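Local structure of purine nucleoside phosphorylase (Caulobacter vibrioides, 1XFJ) at residues 12-17 / 158-163; 82-87 / 96-101; 119-124 / 152-157. The protein probably acts as a purine nucleoside phosphorylase that splits inosine and S-methyl-5'-thioadenosine with phosphate and also deaminates adenosine. All blocks are in the same frame, centred on the assembly; numbering follows the deposited sequence.

All three contacts meet on one mixed six-stranded sheet, whose order is 81-83, 97-100, 126-132, 115-121, 160-163, 221-224. Contact 2 pairs the edge strand 81-83 with 97-100; contact 3 ties the end of 115-121 to the loop leading into 160-163; contact 1 lays the N-terminal turn 12-17 against 160-163. Along the chain, contact 2 closes before contact 3 opens, and contact 1 spans both. The centres of contacts 1 and 3 are about 11 Å apart, and N158 ND2 hydrogen-bonds D121 OD1 between them (3.0 Å). Contacts 2 and 3, about 14 Å between centres, touch through L152 CD1 and V99 CG1 (3.8 Å). Contact 2 bridges 9 residues and contact 3 28, whereas contact 1 returns the N-terminal turn across 141.

Contact 1 (12-17 / 158-163); sequences PLLSSL and NITGVV
L14 and V162 carry the apolar part of this contact, with T160 as the second residue that the leucine touches. From L14 the two methyls divide the work: CD1 meets V162 CG2 at 3.8 Å, while CD2 meets T160 CG2, also at 3.8 Å. The leucine runs past both strand side chains in the opposite direction to theirs. Its CB does not point at the strand, but its branched end reaches it, L14 CG also lying 3.8 Å from V162 CG2. L13 adds its CB, which lies 3.9 Å from T160 CG2 and 4.0 Å from V162 CG2. V162 CG2 is therefore approached by both leucines.

T160 is turned with CG2 anti to the backbone N and OG1 beside it (chi1 -70°), which puts CG2 among the leucines. A water bridges the polar atoms: it donates to L13 O at 2.8 Å and lies 2.6 Å from T160 OG1. The direct backbone approach is wide, with the CA atoms of L13 and T160 7.3 Å apart. A short, weakly bonded helical turn is thus packed through side chains onto a strand of the mixed six-stranded sheet, and T160 and V162 present their side chains to it, with G161 between them.

In the next shell, L14 also packs on L118 and V120 of strand 115-121, so it covers two adjacent strands. L13 reaches E223 on the other flanking strand, 221-224. The strand itself is positioned by backbone bonds of T160 to V120 and V162 to L118, while the backbone N of L13 donates to S11 OG at the start of the turn.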
# COMPACT_ATOMS: atom_id res chain seq x y z
N PRO A 12 7.05 0.47 14.28
CA PRO A 12 7.01 0.87 15.68
C PRO A 12 6.01 2.00 15.90
O PRO A 12 5.47 2.17 16.99
CB PRO A 12 8.45 1.31 15.94
CG PRO A 12 9.24 0.41 15.07
CD PRO A 12 8.43 0.42 13.78
N LEU A 13 5.76 2.78 14.85
CA LEU A 13 4.83 3.90 14.93
C LEU A 13 3.37 3.48 15.04
O LEU A 13 2.52 4.29 15.40
CB LEU A 13 4.99 4.83 13.73
CG LEU A 13 6.15 5.83 13.80
CD1 LEU A 13 7.44 5.09 14.06
CD2 LEU A 13 6.22 6.64 12.52
N LEU A 14 3.08 2.22 14.72
CA LEU A 14 1.70 1.74 14.78
C LEU A 14 1.50 0.60 15.77
O LEU A 14 0.41 0.43 16.31
CB LEU A 14 1.25 1.28 13.39
CG LEU A 14 1.28 2.32 12.26
CD1 LEU A 14 1.02 1.64 10.92
CD2 LEU A 14 0.24 3.39 12.53
N SER A 15 2.55 -0.18 16.00
CA SER A 15 2.48 -1.34 16.89
C SER A 15 2.14 -1.02 18.35
O SER A 15 1.65 -1.89 19.07
CB SER A 15 3.80 -2.10 16.84
OG SER A 15 4.87 -1.28 17.28
N SER A 16 2.39 0.21 18.77
CA SER A 16 2.11 0.61 20.15
C SER A 16 0.66 1.06 20.37
O SER A 16 0.23 1.24 21.51
CB SER A 16 3.06 1.73 20.57
OG SER A 16 2.94 2.84 19.69
N LEU A 17 -0.09 1.22 19.28
CA LEU A 17 -1.48 1.67 19.36
C LEU A 17 -2.46 0.57 19.78
O LEU A 17 -2.73 -0.36 19.02
CB LEU A 17 -1.90 2.25 18.01
CG LEU A 17 -0.95 3.29 17.42
CD1 LEU A 17 -1.43 3.70 16.04
CD2 LEU A 17 -0.86 4.49 18.34
N ASN A 158 -3.02 14.93 14.02
CA ASN A 158 -3.01 13.83 14.96
C ASN A 158 -2.91 12.48 14.26
O ASN A 158 -3.04 11.43 14.88
CB ASN A 158 -4.28 13.85 15.82
CG ASN A 158 -4.06 13.24 17.19
OD1 ASN A 158 -3.28 13.76 17.99
ND2 ASN A 158 -4.74 12.13 17.46
N ILE A 159 -2.67 12.51 12.95
CA ILE A 159 -2.57 11.29 12.16
C ILE A 159 -1.15 10.75 12.05
O ILE A 159 -0.19 11.50 11.93
CB ILE A 159 -3.11 11.52 10.72
CG1 ILE A 159 -4.62 11.73 10.76
CG2 ILE A 159 -2.75 10.33 9.83
CD1 ILE A 159 -5.21 12.19 9.43
N THR A 160 -1.03 9.42 12.12
CA THR A 160 0.26 8.76 11.96
C THR A 160 0.13 8.01 10.63
O THR A 160 -0.88 7.36 10.36
CB THR A 160 0.54 7.74 13.09
OG1 THR A 160 0.77 8.45 14.32
CG2 THR A 160 1.76 6.89 12.77
N GLY A 161 1.15 8.13 9.79
CA GLY A 161 1.13 7.47 8.49
C GLY A 161 2.43 6.75 8.22
O GLY A 161 3.51 7.32 8.37
N VAL A 162 2.33 5.49 7.82
CA VAL A 162 3.51 4.68 7.55
C VAL A 162 3.50 4.09 6.15
O VAL A 162 2.50 3.53 5.71
CB VAL A 162 3.63 3.53 8.56
CG1 VAL A 162 4.84 2.66 8.23
CG2 VAL A 162 3.75 4.09 9.97
N VAL A 163 4.63 4.21 5.46
CA VAL A 163 4.78 3.66 4.12
C VAL A 163 5.36 2.26 4.27
O VAL A 163 6.34 2.07 4.98
CB VAL A 163 5.74 4.53 3.28
CG1 VAL A 163 5.79 4.02 1.85
CG2 VAL A 163 5.26 5.98 3.30
O HOH W 1 2.20 6.98 15.98

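Contact 2 (82-87 / 96-101); sequences IVADGS and DAVVSK
I82, A84 and V99 bury the most surface here: backbone pairing of the parallel strands 81-83 and 97-100 accounts for I82 and V99, CB and O for A84. I82 is gripped through both backbone polar atoms: its N donates to A97 O at 2.9 Å, and its O accepts from V99 N at 2.8 Å. V99 returns a bond through its own O, which takes A84 N at 2.7 Å with an N-H...O angle of 168°. I82 thus bonds the residues either side of V98, and V99 those either side of V83, which is the parallel pattern.

Past the last bridge, A84 contributes its CB and O. The CB packs on V98 CG1 at 3.9 Å, and the O accepts from S100 OG at 2.6 Å, the hydroxyl approaching nearly along the C=O axis. OG of S100, anti to the backbone N (chi1 -177°), is set toward A84 O, and it also accepts from T102 N. A water donates to A84 O and accepts from K101 N.

Strand 81-83 is outermost in the sheet. V83 and V99 face helix 141-151, touching R148, whereas V98 meets C107 of strand 106-111, and 126-132 pairs with 97-100 on the other flank.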
# COMPACT_ATOMS: atom_id res chain seq x y z
N ILE A 82 -12.41 5.49 -0.59
CA ILE A 82 -13.73 4.96 -0.26
C ILE A 82 -13.87 4.67 1.24
O ILE A 82 -12.94 4.20 1.88
CB ILE A 82 -14.00 3.65 -1.03
CG1 ILE A 82 -13.82 3.87 -2.53
CG2 ILE A 82 -15.41 3.15 -0.73
CD1 ILE A 82 -14.76 4.90 -3.12
N VAL A 83 -15.05 4.97 1.78
CA VAL A 83 -15.32 4.71 3.18
C VAL A 83 -15.98 3.34 3.32
O VAL A 83 -16.90 3.01 2.57
CB VAL A 83 -16.26 5.77 3.79
CG1 VAL A 83 -16.72 5.34 5.17
CG2 VAL A 83 -15.53 7.11 3.89
N ALA A 84 -15.49 2.55 4.27
CA ALA A 84 -16.03 1.22 4.52
C ALA A 84 -16.56 1.15 5.95
O ALA A 84 -15.78 1.23 6.90
CB ALA A 84 -14.95 0.16 4.32
N ASP A 85 -17.87 1.02 6.11
CA ASP A 85 -18.47 0.93 7.44
C ASP A 85 -19.02 -0.47 7.65
O ASP A 85 -19.75 -0.73 8.61
CB ASP A 85 -19.59 1.96 7.60
CG ASP A 85 -20.64 1.85 6.52
OD1 ASP A 85 -21.03 0.72 6.17
OD2 ASP A 85 -21.09 2.91 6.02
N GLY A 86 -18.67 -1.37 6.75
CA GLY A 86 -19.12 -2.74 6.84
C GLY A 86 -18.49 -3.58 5.75
O GLY A 86 -17.73 -3.07 4.93
N SER A 87 -18.82 -4.87 5.73
CA SER A 87 -18.27 -5.78 4.73
C SER A 87 -18.84 -5.51 3.34
O SER A 87 -20.00 -5.12 3.20
CB SER A 87 -18.56 -7.22 5.14
OG SER A 87 -19.96 -7.43 5.28
N ASP A 96 -8.63 3.56 -4.57
CA ASP A 96 -7.26 3.25 -4.21
C ASP A 96 -6.93 3.56 -2.76
O ASP A 96 -5.76 3.72 -2.39
CB ASP A 96 -6.31 3.96 -5.16
CG ASP A 96 -6.33 3.34 -6.55
OD1 ASP A 96 -5.49 2.46 -6.81
OD2 ASP A 96 -7.20 3.73 -7.36
N ALA A 97 -7.97 3.63 -1.93
CA ALA A 97 -7.81 3.87 -0.51
C ALA A 97 -9.09 3.43 0.19
O ALA A 97 -10.19 3.66 -0.31
CB ALA A 97 -7.54 5.35 -0.24
N VAL A 98 -8.93 2.78 1.34
CA VAL A 98 -10.08 2.32 2.12
C VAL A 98 -10.00 2.96 3.49
O VAL A 98 -9.02 2.78 4.21
CB VAL A 98 -10.08 0.78 2.24
CG1 VAL A 98 -11.31 0.32 3.03
CG2 VAL A 98 -10.09 0.15 0.85
N VAL A 99 -11.04 3.71 3.85
CA VAL A 99 -11.09 4.42 5.13
C VAL A 99 -12.24 3.93 5.99
O VAL A 99 -13.31 3.61 5.48
CB VAL A 99 -11.27 5.93 4.88
CG1 VAL A 99 -11.26 6.69 6.19
CG2 VAL A 99 -10.17 6.44 3.95
N SER A 100 -12.03 3.87 7.30
CA SER A 100 -13.08 3.41 8.19
C SER A 100 -12.96 3.88 9.63
O SER A 100 -11.86 4.13 10.13
CB SER A 100 -13.15 1.88 8.17
OG SER A 100 -14.22 1.40 8.98
N LYS A 101 -14.11 4.00 10.29
CA LYS A 101 -14.19 4.39 11.69
C LYS A 101 -15.00 3.29 12.37
O LYS A 101 -15.44 3.43 13.51
CB LYS A 101 -14.92 5.73 11.84
CG LYS A 101 -16.39 5.68 11.45
CD LYS A 101 -17.07 7.03 11.67
CE LYS A 101 -18.53 6.99 11.24
NZ LYS A 101 -19.21 8.29 11.49
O HOH W 2 -16.54 3.64 8.85

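Contact 3 (119-124 / 152-157); sequences LVDPEA and LGASPA
An Asx turn at the end of strand 115-121 supplies the aspartate that holds the loop between helix 141-151 and strand 160-163. The two carboxylate oxygens of D121 have separate tasks. OD2 crosses to the loop and accepts from S155 N at 2.9 Å, with an N-H...O angle of 154° and the donor nearly in line with the C-O bond. OD1 stays with its own segment, where it accepts from E123 N at 2.9 Å and A124 N at 3.1 Å. These two donors, two and three residues further on, define the Asx turn and the wider Asx motif. They arrive differently: E123 N comes nearly in line with the C-O bond, whereas A124 N stands above the carboxylate plane, 71° out of it. With CG anti to the backbone N of D121 (chi1 177°), the carboxylate is carried out from the strand end, between loop and turn. N158 ND2 also bonds OD1, so the carboxylate as a whole has four donors, an environment that would be expected to stabilise its negative charge.

Van der Waals contacts accompany the bond. A154 lays its CB 3.6 Å from D121 OD2 and 4.0 Å from D121 CB, and A124 CB sits 3.7 Å from G153 O and 4.0 Å from A154 CA. A124 and A154 are the closest pair of CA atoms across the two segments, 5.5 Å apart. G153, the first residue past helix 141-151, has a positive phi and two bonds back into the last turn, a Schellman motif, after which A154 and S155 meet D121.

Around this junction, A154 packs on M149 of helix 141-151 and on I126 of strand 126-132. L119 rests on V146 and M149 of the same helix and shares a backbone hydrogen bond with A128, strand 115-121 lying between 126-132 and 160-163 in the sheet.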
# COMPACT_ATOMS: atom_id res chain seq x y z
N LEU A 119 -2.62 4.55 7.66
CA LEU A 119 -2.78 5.76 8.47
C LEU A 119 -3.78 5.55 9.58
O LEU A 119 -4.66 4.70 9.49
CB LEU A 119 -3.26 6.92 7.60
CG LEU A 119 -2.46 7.27 6.35
CD1 LEU A 119 -3.01 6.48 5.17
CD2 LEU A 119 -2.59 8.76 6.07
N VAL A 120 -3.65 6.36 10.63
CA VAL A 120 -4.56 6.26 11.76
C VAL A 120 -4.56 7.51 12.62
O VAL A 120 -3.53 8.15 12.79
CB VAL A 120 -4.18 5.05 12.66
CG1 VAL A 120 -2.74 5.17 13.10
CG2 VAL A 120 -5.09 4.99 13.88
N ASP A 121 -5.73 7.86 13.13
CA ASP A 121 -5.86 8.98 14.06
C ASP A 121 -6.30 8.22 15.31
O ASP A 121 -7.45 7.81 15.42
CB ASP A 121 -6.97 9.95 13.64
CG ASP A 121 -7.15 11.07 14.64
OD1 ASP A 121 -6.89 10.83 15.84
OD2 ASP A 121 -7.56 12.18 14.25
N PRO A 122 -5.37 8.02 16.26
CA PRO A 122 -5.65 7.29 17.51
C PRO A 122 -6.66 7.93 18.47
O PRO A 122 -7.13 7.27 19.40
CB PRO A 122 -4.27 7.13 18.12
CG PRO A 122 -3.57 8.37 17.70
CD PRO A 122 -3.97 8.49 16.24
N GLU A 123 -7.00 9.19 18.25
CA GLU A 123 -7.97 9.87 19.12
C GLU A 123 -9.37 9.77 18.54
O GLU A 123 -10.32 9.43 19.25
CB GLU A 123 -7.58 11.34 19.31
CG GLU A 123 -8.60 12.16 20.09
CD GLU A 123 -9.02 11.50 21.40
OE1 GLU A 123 -8.14 10.97 22.11
OE2 GLU A 123 -10.23 11.51 21.71
N ALA A 124 -9.50 10.07 17.25
CA ALA A 124 -10.79 10.01 16.59
C ALA A 124 -11.14 8.55 16.29
O ALA A 124 -12.28 8.23 15.98
CB ALA A 124 -10.76 10.81 15.30
N LEU A 152 -14.61 11.97 8.38
CA LEU A 152 -15.14 11.09 9.41
C LEU A 152 -14.85 11.61 10.81
O LEU A 152 -15.33 11.04 11.80
CB LEU A 152 -14.59 9.67 9.26
CG LEU A 152 -14.94 8.95 7.95
CD1 LEU A 152 -14.46 7.51 8.03
CD2 LEU A 152 -16.44 8.99 7.71
N GLY A 153 -14.06 12.67 10.90
CA GLY A 153 -13.75 13.25 12.20
C GLY A 153 -12.28 13.34 12.58
O GLY A 153 -11.95 13.85 13.65
N ALA A 154 -11.39 12.84 11.72
CA ALA A 154 -9.96 12.88 12.02
C ALA A 154 -9.37 14.29 11.96
O ALA A 154 -10.01 15.22 11.46
CB ALA A 154 -9.19 11.96 11.06
N SER A 155 -8.16 14.43 12.49
CA SER A 155 -7.44 15.70 12.49
C SER A 155 -6.06 15.43 11.90
O SER A 155 -5.31 14.61 12.43
CB SER A 155 -7.28 16.23 13.92
OG SER A 155 -6.38 17.33 13.93
N PRO A 156 -5.71 16.12 10.80
CA PRO A 156 -4.40 15.92 10.18
C PRO A 156 -3.25 15.87 11.19
O PRO A 156 -2.47 14.92 11.21
CB PRO A 156 -4.28 17.11 9.24
CG PRO A 156 -5.70 17.33 8.81
CD PRO A 156 -6.47 17.18 10.11
N ALA A 157 -3.17 16.88 12.04
CA ALA A 157 -2.11 16.98 13.03
C ALA A 157 -2.06 15.85 14.06
O ALA A 157 -1.14 15.80 14.88
CB ALA A 157 -2.19 18.32 13.75